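Local structure of inositol dehydrogenase (Lactobacillus casei, 4MKX) at residues Y147-A150 with K151-D155; G189-F192 with L193-I197; H198-D201 with V202-F206; Q333-K336 with A337-L341. The protein probably oxidises scyllo-inositol with NAD as the cofactor, as a sugar alcohol dehydrogenase of the Gfo/Idh/MocA family. All coordinates share one frame; numbering follows the deposited sequence.

Interaction 1 of 4, residues Y147-A150 with K151-D155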
loop_
_atom_site.group_PDB
_atom_site.type_symbol
_atom_site.label_atom_id
_atom_site.label_comp_id
_atom_site.label_asym_id
_atom_site.label_seq_id
_atom_site.Cartn_x
_atom_site.Cartn_y
_atom_site.Cartn_z
ATOM N N TYR A 147 -3.756 10.565 14.536
ATOM C CA TYR A 147 -2.758 11.229 15.369
ATOM C C TYR A 147 -2.795 10.705 16.801
ATOM O O TYR A 147 -1.740 10.503 17.406
ATOM C CB TYR A 147 -2.933 12.757 15.367
ATOM C CG TYR A 147 -2.273 13.419 14.170
ATOM C CD1 TYR A 147 -0.920 13.728 14.178
ATOM C CD2 TYR A 147 -3.001 13.687 13.017
ATOM C CE1 TYR A 147 -0.313 14.314 13.076
ATOM C CE2 TYR A 147 -2.402 14.257 11.910
ATOM C CZ TYR A 147 -1.059 14.577 11.943
ATOM O OH TYR A 147 -0.455 15.155 10.837
ATOM N N ARG A 148 -3.994 10.490 17.334
ATOM C CA ARG A 148 -4.134 9.965 18.694
ATOM C C ARG A 148 -3.592 8.552 18.814
ATOM O O ARG A 148 -2.965 8.213 19.817
ATOM C CB ARG A 148 -5.592 10.028 19.181
ATOM C CG ARG A 148 -5.997 11.433 19.602
ATOM C CD ARG A 148 -7.364 11.477 20.316
ATOM N NE ARG A 148 -8.455 11.014 19.460
ATOM C CZ ARG A 148 -9.730 11.395 19.567
ATOM N NH1 ARG A 148 -10.106 12.270 20.494
ATOM N NH2 ARG A 148 -10.637 10.905 18.736
ATOM N N TYR A 149 -3.814 7.733 17.789
ATOM C CA TYR A 149 -3.301 6.369 17.778
ATOM C C TYR A 149 -1.775 6.376 17.814
ATOM O O TYR A 149 -1.156 5.590 18.535
ATOM C CB TYR A 149 -3.823 5.598 16.544
ATOM C CG TYR A 149 -3.353 4.157 16.465
ATOM C CD1 TYR A 149 -4.056 3.137 17.098
ATOM C CD2 TYR A 149 -2.212 3.822 15.747
ATOM C CE1 TYR A 149 -3.619 1.820 17.025
ATOM C CE2 TYR A 149 -1.771 2.514 15.665
ATOM C CZ TYR A 149 -2.482 1.519 16.305
ATOM O OH TYR A 149 -2.036 0.217 16.222
ATOM N N ALA A 150 -1.160 7.264 17.034
ATOM C CA ALA A 150 0.298 7.379 17.018
ATOM C C ALA A 150 0.832 7.897 18.344
ATOM O O ALA A 150 1.879 7.451 18.813
ATOM C CB ALA A 150 0.757 8.282 15.880
ATOM N N LYS A 151 0.130 8.860 18.936
ATOM C CA LYS A 151 0.537 9.409 20.221
ATOM C C LYS A 151 0.540 8.306 21.278
ATOM O O LYS A 151 1.437 8.233 22.119
ATOM C CB LYS A 151 -0.426 10.522 20.630
ATOM C CG LYS A 151 -0.058 11.235 21.931
ATOM C CD LYS A 151 1.274 11.948 21.811
ATOM C CE LYS A 151 1.427 13.045 22.890
ATOM N NZ LYS A 151 1.179 12.510 24.257
ATOM N N GLN A 152 -0.466 7.448 21.214
ATOM C CA GLN A 152 -0.590 6.330 22.135
ATOM C C GLN A 152 0.611 5.391 22.024
ATOM O O GLN A 152 1.194 5.007 23.035
ATOM C CB GLN A 152 -1.877 5.589 21.829
ATOM C CG GLN A 152 -2.199 4.439 22.733
ATOM C CD GLN A 152 -3.634 4.003 22.553
ATOM O OE1 GLN A 152 -4.425 4.697 21.907
ATOM N NE2 GLN A 152 -3.983 2.854 23.118
ATOM N N LEU A 153 0.991 5.034 20.799
ATOM C CA LEU A 153 2.185 4.214 20.597
ATOM C C LEU A 153 3.430 4.880 21.177
ATOM O O LEU A 153 4.251 4.228 21.823
ATOM C CB LEU A 153 2.407 3.923 19.107
ATOM C CG LEU A 153 1.344 3.055 18.446
ATOM C CD1 LEU A 153 1.702 2.840 16.986
ATOM C CD2 LEU A 153 1.257 1.746 19.181
ATOM N N VAL A 154 3.574 6.177 20.937
ATOM C CA VAL A 154 4.715 6.919 21.450
ATOM C C VAL A 154 4.724 6.937 22.982
ATOM O O VAL A 154 5.766 6.714 23.598
ATOM C CB VAL A 154 4.751 8.357 20.885
ATOM C CG1 VAL A 154 5.732 9.225 21.652
ATOM C CG2 VAL A 154 5.102 8.339 19.400
ATOM N N ASP A 155 3.566 7.185 23.585
ATOM C CA ASP A 155 3.462 7.263 25.046
ATOM C C ASP A 155 3.757 5.923 25.714
ATOM O O ASP A 155 4.274 5.874 26.833
ATOM C CB ASP A 155 2.070 7.746 25.461
ATOM C CG ASP A 155 1.873 9.231 25.235
ATOM O OD1 ASP A 155 2.876 9.941 25.021
ATOM O OD2 ASP A 155 0.706 9.682 25.280
#

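Interaction 2 of 4, residues G189-F192 with L193-I197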
loop_
_atom_site.group_PDB
_atom_site.type_symbol
_atom_site.label_atom_id
_atom_site.label_comp_id
_atom_site.label_asym_id
_atom_site.label_seq_id
_atom_site.Cartn_x
_atom_site.Cartn_y
_atom_site.Cartn_z
ATOM N N GLY A 189 -0.276 36.890 5.647
ATOM C CA GLY A 189 0.381 36.672 6.922
ATOM C C GLY A 189 1.640 35.838 6.791
ATOM O O GLY A 189 2.500 35.852 7.672
ATOM N N GLY A 190 1.750 35.110 5.685
ATOM C CA GLY A 190 2.906 34.269 5.437
ATOM C C GLY A 190 2.538 32.804 5.301
ATOM O O GLY A 190 1.455 32.386 5.709
ATOM N N LEU A 191 3.445 32.023 4.725
ATOM C CA LEU A 191 3.216 30.598 4.533
ATOM C C LEU A 191 3.285 29.798 5.826
ATOM O O LEU A 191 2.447 28.928 6.075
ATOM C CB LEU A 191 4.234 30.043 3.529
ATOM C CG LEU A 191 4.139 28.555 3.182
ATOM C CD1 LEU A 191 2.882 28.268 2.396
ATOM C CD2 LEU A 191 5.376 28.111 2.392
ATOM N N PHE A 192 4.284 30.080 6.652
ATOM C CA PHE A 192 4.495 29.267 7.837
ATOM C C PHE A 192 3.452 29.584 8.904
ATOM O O PHE A 192 3.014 28.700 9.642
ATOM C CB PHE A 192 5.930 29.430 8.341
ATOM C CG PHE A 192 6.966 29.042 7.317
ATOM C CD1 PHE A 192 7.220 27.702 7.046
ATOM C CD2 PHE A 192 7.673 30.012 6.616
ATOM C CE1 PHE A 192 8.169 27.332 6.100
ATOM C CE2 PHE A 192 8.624 29.649 5.665
ATOM C CZ PHE A 192 8.865 28.305 5.402
ATOM N N LEU A 193 3.043 30.845 8.963
ATOM C CA LEU A 193 1.970 31.251 9.861
ATOM C C LEU A 193 0.670 30.566 9.463
ATOM O O LEU A 193 -0.071 30.057 10.311
ATOM C CB LEU A 193 1.779 32.764 9.789
ATOM C CG LEU A 193 1.025 33.403 10.949
ATOM C CD1 LEU A 193 2.010 33.729 12.060
ATOM C CD2 LEU A 193 0.268 34.642 10.470
ATOM N N ASP A 194 0.387 30.562 8.165
ATOM C CA ASP A 194 -0.866 30.007 7.665
ATOM C C ASP A 194 -0.907 28.483 7.719
ATOM O O ASP A 194 -1.903 27.886 8.143
ATOM C CB ASP A 194 -1.114 30.474 6.225
ATOM C CG ASP A 194 -1.484 31.942 6.138
ATOM O OD1 ASP A 194 -1.958 32.502 7.153
ATOM O OD2 ASP A 194 -1.310 32.533 5.047
ATOM N N MET A 195 0.183 27.855 7.291
ATOM C CA MET A 195 0.179 26.419 7.015
ATOM C C MET A 195 0.867 25.540 8.060
ATOM O O MET A 195 0.545 24.358 8.178
ATOM C CB MET A 195 0.827 26.146 5.646
ATOM C CG MET A 195 0.020 26.641 4.467
ATOM S SD MET A 195 -1.600 25.857 4.398
ATOM C CE MET A 195 -1.145 24.189 3.916
ATOM N N SER A 196 1.822 26.093 8.801
ATOM C CA SER A 196 2.677 25.247 9.625
ATOM C C SER A 196 2.393 25.281 11.119
ATOM O O SER A 196 3.036 24.556 11.872
ATOM C CB SER A 196 4.145 25.610 9.399
ATOM O OG SER A 196 4.468 25.516 8.024
ATOM N N ILE A 197 1.462 26.130 11.553
ATOM C CA ILE A 197 1.160 26.220 12.971
ATOM C C ILE A 197 0.708 24.880 13.548
ATOM O O ILE A 197 1.120 24.515 14.643
ATOM C CB ILE A 197 0.123 27.330 13.282
ATOM C CG1 ILE A 197 0.764 28.697 13.064
ATOM C CG2 ILE A 197 -0.330 27.253 14.732
ATOM C CD1 ILE A 197 0.059 29.838 13.787
#

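Interaction 3 of 4, residues H198-D201 with V202-F206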
loop_
_atom_site.group_PDB
_atom_site.type_symbol
_atom_site.label_atom_id
_atom_site.label_comp_id
_atom_site.label_asym_id
_atom_site.label_seq_id
_atom_site.Cartn_x
_atom_site.Cartn_y
_atom_site.Cartn_z
ATOM N N HIS A 198 -0.108 24.126 12.808
ATOM C CA HIS A 198 -0.533 22.826 13.301
ATOM C C HIS A 198 0.635 21.856 13.387
ATOM O O HIS A 198 0.674 20.997 14.273
ATOM C CB HIS A 198 -1.615 22.215 12.417
ATOM C CG HIS A 198 -2.925 22.933 12.461
ATOM N ND1 HIS A 198 -3.683 23.031 13.606
ATOM C CD2 HIS A 198 -3.623 23.566 11.488
ATOM C CE1 HIS A 198 -4.786 23.710 13.343
ATOM N NE2 HIS A 198 -4.780 24.035 12.059
ATOM N N ASP A 199 1.584 21.979 12.464
ATOM C CA ASP A 199 2.765 21.127 12.487
ATOM C C ASP A 199 3.665 21.451 13.677
ATOM O O ASP A 199 4.184 20.550 14.333
ATOM C CB ASP A 199 3.539 21.265 11.177
ATOM C CG ASP A 199 2.766 20.735 9.989
ATOM O OD1 ASP A 199 2.335 19.563 10.031
ATOM O OD2 ASP A 199 2.585 21.489 9.014
ATOM N N ILE A 200 3.833 22.739 13.956
ATOM C CA ILE A 200 4.577 23.159 15.136
ATOM C C ILE A 200 3.934 22.582 16.391
ATOM O O ILE A 200 4.612 21.996 17.236
ATOM C CB ILE A 200 4.687 24.689 15.202
ATOM C CG1 ILE A 200 5.641 25.184 14.106
ATOM C CG2 ILE A 200 5.207 25.138 16.565
ATOM C CD1 ILE A 200 5.448 26.637 13.761
ATOM N N ASP A 201 2.615 22.700 16.503
ATOM C CA ASP A 201 1.946 22.131 17.655
ATOM C C ASP A 201 2.107 20.615 17.770
ATOM O O ASP A 201 2.311 20.074 18.862
ATOM C CB ASP A 201 0.471 22.504 17.635
ATOM C CG ASP A 201 -0.237 22.058 18.883
ATOM O OD1 ASP A 201 0.046 22.642 19.962
ATOM O OD2 ASP A 201 -1.052 21.110 18.794
ATOM N N VAL A 202 2.026 19.915 16.639
ATOM C CA VAL A 202 2.233 18.478 16.635
ATOM C C VAL A 202 3.622 18.100 17.160
ATOM O O VAL A 202 3.757 17.166 17.943
ATOM C CB VAL A 202 2.004 17.882 15.209
ATOM C CG1 VAL A 202 2.844 16.652 14.976
ATOM C CG2 VAL A 202 0.530 17.586 14.995
ATOM N N ILE A 203 4.633 18.846 16.747
ATOM C CA ILE A 203 5.995 18.596 17.197
ATOM C C ILE A 203 6.106 18.760 18.721
ATOM O O ILE A 203 6.610 17.865 19.426
ATOM C CB ILE A 203 6.969 19.494 16.436
ATOM C CG1 ILE A 203 7.091 18.980 15.000
ATOM C CG2 ILE A 203 8.346 19.498 17.092
ATOM C CD1 ILE A 203 7.571 20.017 14.014
ATOM N N ARG A 204 5.563 19.861 19.234
ATOM C CA ARG A 204 5.595 20.115 20.670
ATOM C C ARG A 204 4.787 19.080 21.437
ATOM O O ARG A 204 5.214 18.602 22.487
ATOM C CB ARG A 204 5.095 21.532 20.980
ATOM C CG ARG A 204 5.950 22.653 20.365
ATOM C CD ARG A 204 5.436 24.043 20.739
ATOM N NE ARG A 204 5.512 24.255 22.181
ATOM C CZ ARG A 204 4.458 24.244 22.993
ATOM N NH1 ARG A 204 3.235 24.041 22.507
ATOM N NH2 ARG A 204 4.628 24.429 24.292
ATOM N N TRP A 205 3.623 18.721 20.894
ATOM C CA TRP A 205 2.727 17.762 21.523
ATOM C C TRP A 205 3.384 16.392 21.655
ATOM O O TRP A 205 3.360 15.783 22.728
ATOM C CB TRP A 205 1.417 17.678 20.714
ATOM C CG TRP A 205 0.371 16.741 21.224
ATOM C CD1 TRP A 205 -0.072 16.620 22.513
ATOM C CD2 TRP A 205 -0.414 15.827 20.445
ATOM N NE1 TRP A 205 -1.066 15.669 22.583
ATOM C CE2 TRP A 205 -1.299 15.173 21.329
ATOM C CE3 TRP A 205 -0.453 15.500 19.089
ATOM C CZ2 TRP A 205 -2.203 14.196 20.898
ATOM C CZ3 TRP A 205 -1.352 14.529 18.663
ATOM C CH2 TRP A 205 -2.219 13.894 19.568
ATOM N N PHE A 206 3.993 15.908 20.575
ATOM C CA PHE A 206 4.582 14.570 20.598
ATOM C C PHE A 206 5.837 14.480 21.462
ATOM O O PHE A 206 6.060 13.461 22.107
ATOM C CB PHE A 206 4.905 14.085 19.174
ATOM C CG PHE A 206 3.761 13.398 18.502
ATOM C CD1 PHE A 206 3.550 12.041 18.683
ATOM C CD2 PHE A 206 2.884 14.107 17.696
ATOM C CE1 PHE A 206 2.481 11.398 18.072
ATOM C CE2 PHE A 206 1.811 13.469 17.080
ATOM C CZ PHE A 206 1.612 12.117 17.269
HETATM O O HOH W 1 1.984 24.495 20.207
#

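Interaction 4 of 4, residues Q333-K336 with A337-L341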
loop_
_atom_site.group_PDB
_atom_site.type_symbol
_atom_site.label_atom_id
_atom_site.label_comp_id
_atom_site.label_asym_id
_atom_site.label_seq_id
_atom_site.Cartn_x
_atom_site.Cartn_y
_atom_site.Cartn_z
ATOM N N GLN A 333 3.579 29.692 21.850
ATOM C CA GLN A 333 4.746 29.037 21.255
ATOM C C GLN A 333 4.544 28.724 19.782
ATOM O O GLN A 333 5.494 28.799 18.992
ATOM C CB GLN A 333 5.126 27.772 22.011
ATOM C CG GLN A 333 5.579 28.018 23.448
ATOM C CD GLN A 333 6.813 28.901 23.549
ATOM O OE1 GLN A 333 7.585 29.034 22.596
ATOM N NE2 GLN A 333 6.998 29.514 24.710
ATOM N N GLY A 334 3.319 28.370 19.406
ATOM C CA GLY A 334 3.018 28.122 18.005
ATOM C C GLY A 334 3.246 29.368 17.169
ATOM O O GLY A 334 3.845 29.323 16.101
ATOM N N THR A 335 2.782 30.506 17.667
ATOM C CA THR A 335 2.940 31.753 16.938
ATOM C C THR A 335 4.409 32.170 16.908
ATOM O O THR A 335 4.918 32.626 15.883
ATOM C CB THR A 335 2.095 32.859 17.578
ATOM O OG1 THR A 335 0.740 32.693 17.154
ATOM C CG2 THR A 335 2.576 34.214 17.140
ATOM N N LYS A 336 5.092 31.979 18.028
ATOM C CA LYS A 336 6.491 32.377 18.128
ATOM C C LYS A 336 7.357 31.619 17.126
ATOM O O LYS A 336 8.154 32.231 16.416
ATOM C CB LYS A 336 7.014 32.138 19.538
ATOM C CG LYS A 336 8.440 32.608 19.746
ATOM C CD LYS A 336 8.951 32.224 21.127
ATOM C CE LYS A 336 8.215 32.991 22.191
ATOM N NZ LYS A 336 8.178 34.434 21.833
ATOM N N ALA A 337 7.190 30.302 17.076
ATOM C CA ALA A 337 7.986 29.472 16.159
ATOM C C ALA A 337 7.672 29.829 14.718
ATOM O O ALA A 337 8.573 29.876 13.876
ATOM C CB ALA A 337 7.761 27.986 16.417
ATOM N N ALA A 338 6.403 30.080 14.424
ATOM C CA ALA A 338 6.020 30.465 13.070
ATOM C C ALA A 338 6.643 31.802 12.662
ATOM O O ALA A 338 7.106 31.962 11.533
ATOM C CB ALA A 338 4.493 30.495 12.927
ATOM N N LEU A 339 6.651 32.769 13.577
ATOM C CA LEU A 339 7.334 34.033 13.323
ATOM C C LEU A 339 8.829 33.831 13.087
ATOM O O LEU A 339 9.421 34.487 12.239
ATOM C CB LEU A 339 7.129 34.987 14.500
ATOM C CG LEU A 339 5.694 35.475 14.672
ATOM C CD1 LEU A 339 5.591 36.311 15.927
ATOM C CD2 LEU A 339 5.262 36.278 13.452
ATOM N N ALA A 340 9.430 32.933 13.857
ATOM C CA ALA A 340 10.846 32.627 13.713
ATOM C C ALA A 340 11.135 32.021 12.350
ATOM O O ALA A 340 12.159 32.333 11.742
ATOM C CB ALA A 340 11.304 31.698 14.817
ATOM N N LEU A 341 10.243 31.151 11.879
ATOM C CA LEU A 341 10.397 30.555 10.552
ATOM C C LEU A 341 10.289 31.624 9.475
ATOM O O LEU A 341 11.040 31.617 8.510
ATOM C CB LEU A 341 9.337 29.471 10.317
ATOM C CG LEU A 341 9.499 28.184 11.115
ATOM C CD1 LEU A 341 8.216 27.356 11.022
ATOM C CD2 LEU A 341 10.671 27.377 10.588
#

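Interaction 1 of 4, residues Y147-A150 with K151-D155
Lys-151 N donates to Tyr-147 O at 2.9 Å with an N-H...O angle of 155°, the shortest of four successive alpha-helical i to i+4 bonds here. The series runs on to Val-154 N, which reaches Ala-150 O at 3.0 Å. On one flank, Tyr-149 CE2 meets Leu-153 CD1 at 3.7 Å, and the ring and the leucine branch cross obliquely. With CG trans to the amide nitrogen (chi1 -179°), the tyrosine ring leans forward along the helix, which is how its far part comes to the leucine one turn on. Leu-153 CG also lies 3.6 Å from Tyr-149 O. Another flank is ionic: Lys-151 NZ binds Asp-155 OD2 at 3.0 Å on the syn lone pair and OD1 weakly at 3.2 Å, so both carboxylate oxygens share one ammonium. Further back, Tyr-147 OH is hydrogen-bonded to Thr-263 OG1, and Arg-148 forms a salt bridge with Asp-145. Tyr-149 and Leu-153 pack on Asn-281 and Val-285 of the second subunit. The helix thus separates its chemistry by flank: an apolar i to i+4 pair meets the neighbouring subunit, whereas an ion pair from a partly exposed lysine to an exposed aspartate probably steadies the last turn.

Interaction 2 of 4, residues G189-F192 with L193-I197
The carbonyl O of Gly-190, the N-cap residue, receives Asp-194 N at 3.2 Å with an N-H...O angle of 148°, the donor standing above the carbonyl plane. The carboxylate of Asp-194 folds back over the same carbonyl, its CG lying beside its own backbone N (chi1 -72°). OD2 comes within 2.8 Å of Gly-190 O, but two acceptors make no hydrogen bond, and so close an approach is probably unfavourable by itself. Next along the turn, Met-195 N binds Leu-191 O at 2.8 Å, and Leu-191 CD1 touches Met-195 CG at 3.9 Å. Ser-196 N closes on Phe-192 O at 3.0 Å, again from above the carbonyl plane, while Ser-196 OG sits at the edge of the phenyl ring, 3.6 Å from Phe-192 CD1. In the second shell, Arg-253 forms a salt bridge with Asp-194 OD2 and is a plausible reason why this oxygen tolerates the carbonyl. Gly-190 has a positive phi of 119°, where any side chain would collide with the carbonyl oxygen of Gly-189. An alanine in place of Asp-194 removes the carboxylate, and the Arg-253 guanidinium, having lost this partner, is likely to be freer to turn. The short helix 191-195 is held by three backbone bonds, while the close oxygens beside it appear to depend on a charge supplied from outside the segment.

Interaction 3 of 4, residues H198-D201 with V202-F206
His-198 to Trp-205 is regular alpha helix: four consecutive i to i+4 bonds cross the junction, from Val-202 N to His-198 O at 2.9 Å through to Trp-205 N to Asp-201 O at 2.8 Å. The distinctive side-chain link is mediated by water. Asp-201 OD1 accepts a hydrogen bond of 2.7 Å from a water molecule, whose oxygen in turn accepts one from Arg-204 NH1, also at 2.7 Å. The two charged atoms, Asp-201 OD1 and Arg-204 NH1, stay 4.3 Å apart, beyond a direct salt bridge, with OD1 at the guanidinium edge and near its plane. A bend at chi3 (63°) turns the arginine's end so that NH1 faces the water. On its way out the arginine runs alongside the preceding turn, CG 3.5 Å from Ile-200 O, and Ile-203 CD1 similarly lies 3.4 Å from Asp-199 O. The direct ion-pair partners come from outside the two segments: Arg-142 for Asp-201, Glu-210 and Asp-330 for Arg-204. Buried Asp-199 is held by Arg-141, Ser-167 and Ser-169. Helix 197-207 lies between several elements: Ile-203 faces strand 246-252, Ile-200 packs on Ala-337, Ala-338 and Leu-341 of helix 328-347, and Val-202, Trp-205 and Phe-206 meet Tyr-147 and Lys-151 of helix 145-155.

Interaction 4 of 4, residues Q333-K336 with A337-L341
Thr-335 sets its methyl, CG2, trans to the amide nitrogen and its hydroxyl trans to the carbonyl carbon (chi1 -79°), while Leu-339, at chi1 -68°, swings CG back toward the preceding turn. The two side chains consequently lie side by side and point the same way, with Thr-335 CG2 3.9 Å from Leu-339 CD1. Leu-339 CG also sits close over the backbone, 3.2 Å from Thr-335 O. That carbonyl takes the hydrogen bond of Leu-339 N at 2.9 Å, with an N-H...O angle of 164°, so one oxygen is met by both the amide and the branch of the same leucine. The threonine's two branches thus divide their work: the methyl faces the leucine, and OG1 is hydrogen-bonded to Gly-114 O. Elsewhere the turn is lined by small groups, Ala-337 CB lying 3.5 Å from Gln-333 O and Ala-338 CB 3.4 Å from Gly-334 O. Cutting Leu-339 back to an alanine is likely to leave the Thr-335 methyl without its neighbour and open a gap toward Ile-117 of helix 117-128. Regular i to i+4 bonding with small residues on a buried face is a familiar pattern of close helix-helix packing, here bringing helix 328-347 against helix 197-207 on one flank and helix 117-128 on another.

In the fold
Interactions 1, 3 and 4 each lie within one helix, whereas interaction 2 runs from a glycine loop through the short helix 191-195 to the start of the next. Interactions 3 and 4 are buried, and Ile-200 joins them by packing against Gly-334, Ala-337 and Ala-338; interaction 2 leans on the same helix 328-347 through Phe-192 against Leu-341. Interaction 1 lies farther out, its centre about 19 Å from the chain centre against 11 to 14 Å for the others, yet it touches interaction 3 where Lys-151 meets Trp-205 and Phe-206. Only interaction 1 is met by another subunit. The chemistry changes accordingly: a direct ion pair, a carboxylate beside a glycine cap, a water-bridged charge pair and an aliphatic pair.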